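Protease Do-like 8, chloroplastic (Arabidopsis thaliana, PDB 4IC6) cleaves proteins as a serine endopeptidase of the HtrA (Deg) family in the chloroplast thylakoid. Local coordinates at the interface of chains A and B. Sequence-based numbering; all coordinates share one arbitrary frame. Chains: chain A/B, Protease Do-like 8, chloroplastic.

The interface of chains A and B. Residues chain A 163, 165-166; chain B 179, 266-267, 270.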
loop_
_atom_site.group_PDB
_atom_site.type_symbol
_atom_site.label_atom_id
_atom_site.label_comp_id
_atom_site.label_asym_id
_atom_site.label_seq_id
_atom_site.Cartn_x
_atom_site.Cartn_y
_atom_site.Cartn_z
ATOM N N PHE A 163 -16.050 -21.220 -12.002
ATOM C CA PHE A 163 -15.622 -21.176 -13.411
ATOM C C PHE A 163 -16.339 -22.153 -14.339
ATOM O O PHE A 163 -16.089 -22.171 -15.550
ATOM C CB PHE A 163 -14.106 -21.343 -13.513
ATOM C CG PHE A 163 -13.344 -20.384 -12.642
ATOM C CD1 PHE A 163 -13.444 -19.015 -12.850
ATOM C CD2 PHE A 163 -12.535 -20.845 -11.611
ATOM C CE1 PHE A 163 -12.746 -18.121 -12.046
ATOM C CE2 PHE A 163 -11.832 -19.958 -10.813
ATOM C CZ PHE A 163 -11.939 -18.591 -11.035
ATOM N N PHE A 165 -16.245 -25.436 -14.336
ATOM C CA PHE A 165 -15.595 -26.713 -14.619
ATOM C C PHE A 165 -15.401 -27.590 -13.377
ATOM O O PHE A 165 -15.028 -28.751 -13.483
ATOM C CB PHE A 165 -14.282 -26.513 -15.385
ATOM C CG PHE A 165 -13.210 -25.840 -14.585
ATOM C CD1 PHE A 165 -12.393 -26.572 -13.738
ATOM C CD2 PHE A 165 -13.014 -24.472 -14.680
ATOM C CE1 PHE A 165 -11.400 -25.951 -12.994
ATOM C CE2 PHE A 165 -12.019 -23.845 -13.942
ATOM C CZ PHE A 165 -11.212 -24.589 -13.101
ATOM N N ASP A 166 -15.665 -27.044 -12.195
ATOM C CA ASP A 166 -15.619 -27.855 -10.985
ATOM C C ASP A 166 -16.384 -27.159 -9.867
ATOM O O ASP A 166 -17.136 -26.219 -10.123
ATOM C CB ASP A 166 -14.175 -28.095 -10.555
ATOM C CG ASP A 166 -13.493 -26.828 -10.072
ATOM O OD1 ASP A 166 -14.187 -25.787 -9.947
ATOM O OD2 ASP A 166 -12.266 -26.875 -9.803
ATOM N N ARG B 179 -6.288 -27.316 -9.114
ATOM C CA ARG B 179 -6.250 -25.861 -9.211
ATOM C C ARG B 179 -4.811 -25.388 -9.376
ATOM O O ARG B 179 -3.880 -26.061 -8.946
ATOM C CB ARG B 179 -6.896 -25.219 -7.974
ATOM C CG ARG B 179 -8.425 -25.353 -7.942
ATOM C CD ARG B 179 -9.028 -24.781 -9.234
ATOM N NE ARG B 179 -10.489 -24.674 -9.203
ATOM C CZ ARG B 179 -11.155 -23.680 -8.625
ATOM N NH1 ARG B 179 -10.492 -22.707 -8.003
ATOM N NH2 ARG B 179 -12.483 -23.666 -8.657
ATOM N N ASP B 266 -7.563 -22.891 -17.043
ATOM C CA ASP B 266 -8.948 -23.349 -17.087
ATOM C C ASP B 266 -9.965 -22.215 -16.906
ATOM O O ASP B 266 -10.968 -22.174 -17.621
ATOM C CB ASP B 266 -9.191 -24.453 -16.053
ATOM C CG ASP B 266 -8.522 -25.761 -16.436
ATOM O OD1 ASP B 266 -7.710 -25.750 -17.388
ATOM O OD2 ASP B 266 -8.802 -26.795 -15.787
ATOM N N PRO B 267 -9.711 -21.289 -15.962
ATOM C CA PRO B 267 -10.687 -20.217 -15.707
ATOM C C PRO B 267 -10.906 -19.316 -16.926
ATOM O O PRO B 267 -12.046 -18.970 -17.246
ATOM C CB PRO B 267 -10.052 -19.420 -14.562
ATOM C CG PRO B 267 -9.092 -20.376 -13.908
ATOM C CD PRO B 267 -8.553 -21.194 -15.058
ATOM N N ASN B 270 -12.590 -21.536 -19.839
ATOM C CA ASN B 270 -14.015 -21.736 -19.610
ATOM C C ASN B 270 -14.842 -20.465 -19.790
ATOM O O ASN B 270 -15.965 -20.510 -20.299
ATOM C CB ASN B 270 -14.264 -22.390 -18.250
ATOM C CG ASN B 270 -14.168 -23.905 -18.317
ATOM O OD1 ASN B 270 -15.177 -24.594 -18.505
ATOM N ND2 ASN B 270 -12.948 -24.432 -18.189
#
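The loop of chain A that joins strands 155-160 and 168-176 presents A:Phe163, A:Phe165 and A:Asp166 to two elements of chain B, the start of strand 179-182 with B:Arg179 and the short helix 266-271. Polar pairing is centred on A:Asp166, whose carboxylate meets the guanidinium of B:Arg179 tip to tip. B:Arg179 NE donates to A:Asp166 OD2 at 2.9 Å, forming a salt bridge. B:Arg179 NH2 donates to A:Asp166 OD1 at 3.0 Å, in a nearly straight bond (173° at H). Each oxygen uses its syn lone pair and the two flat groups lie 20° apart, the signature of a side-on, two-pronged grip that fixes the rotation of both. The arginine reaches this position through a bend at chi2 (-55°), and one guanidinium face has A:Phe163 CD2 above it, near the rim.

Both phenylalanines are packed against helix 266-271 through one ring face each. B:Pro267 CB sits over the centre of the A:Phe163 ring, 3.8 Å from CD1 of A:Phe163. B:Asp266 CB approaches the A:Phe165 ring nearer its rim, 3.6 Å from CZ of A:Phe165, with the carboxylate plane almost perpendicular to the ring. Farther along the helix, B:Asn270 ND2 lies 3.5 Å from A:Phe165 CD2. Within the helix, B:Asn270 ND2 donates a hydrogen bond of 3.1 Å to B:Asp266 O, which helps fix the rotation of the amide. An alanine in place of B:Arg179 would probably leave the A:Asp166 carboxylate without its charged mate and free to turn, and uncover part of the A:Phe163 ring.

The loop thus touches both the protease domain of chain B, through B:Arg179, and a helix within its PDZ domain. The centre of the contact lies about 21 Å from B:Asp126 and about 25 Å from B:His83, the aspartate and histidine of the protease charge-relay system. The patch is well away from these catalytic residues, and it may help hold subunits together if the six-chain deposited assembly is the biological one.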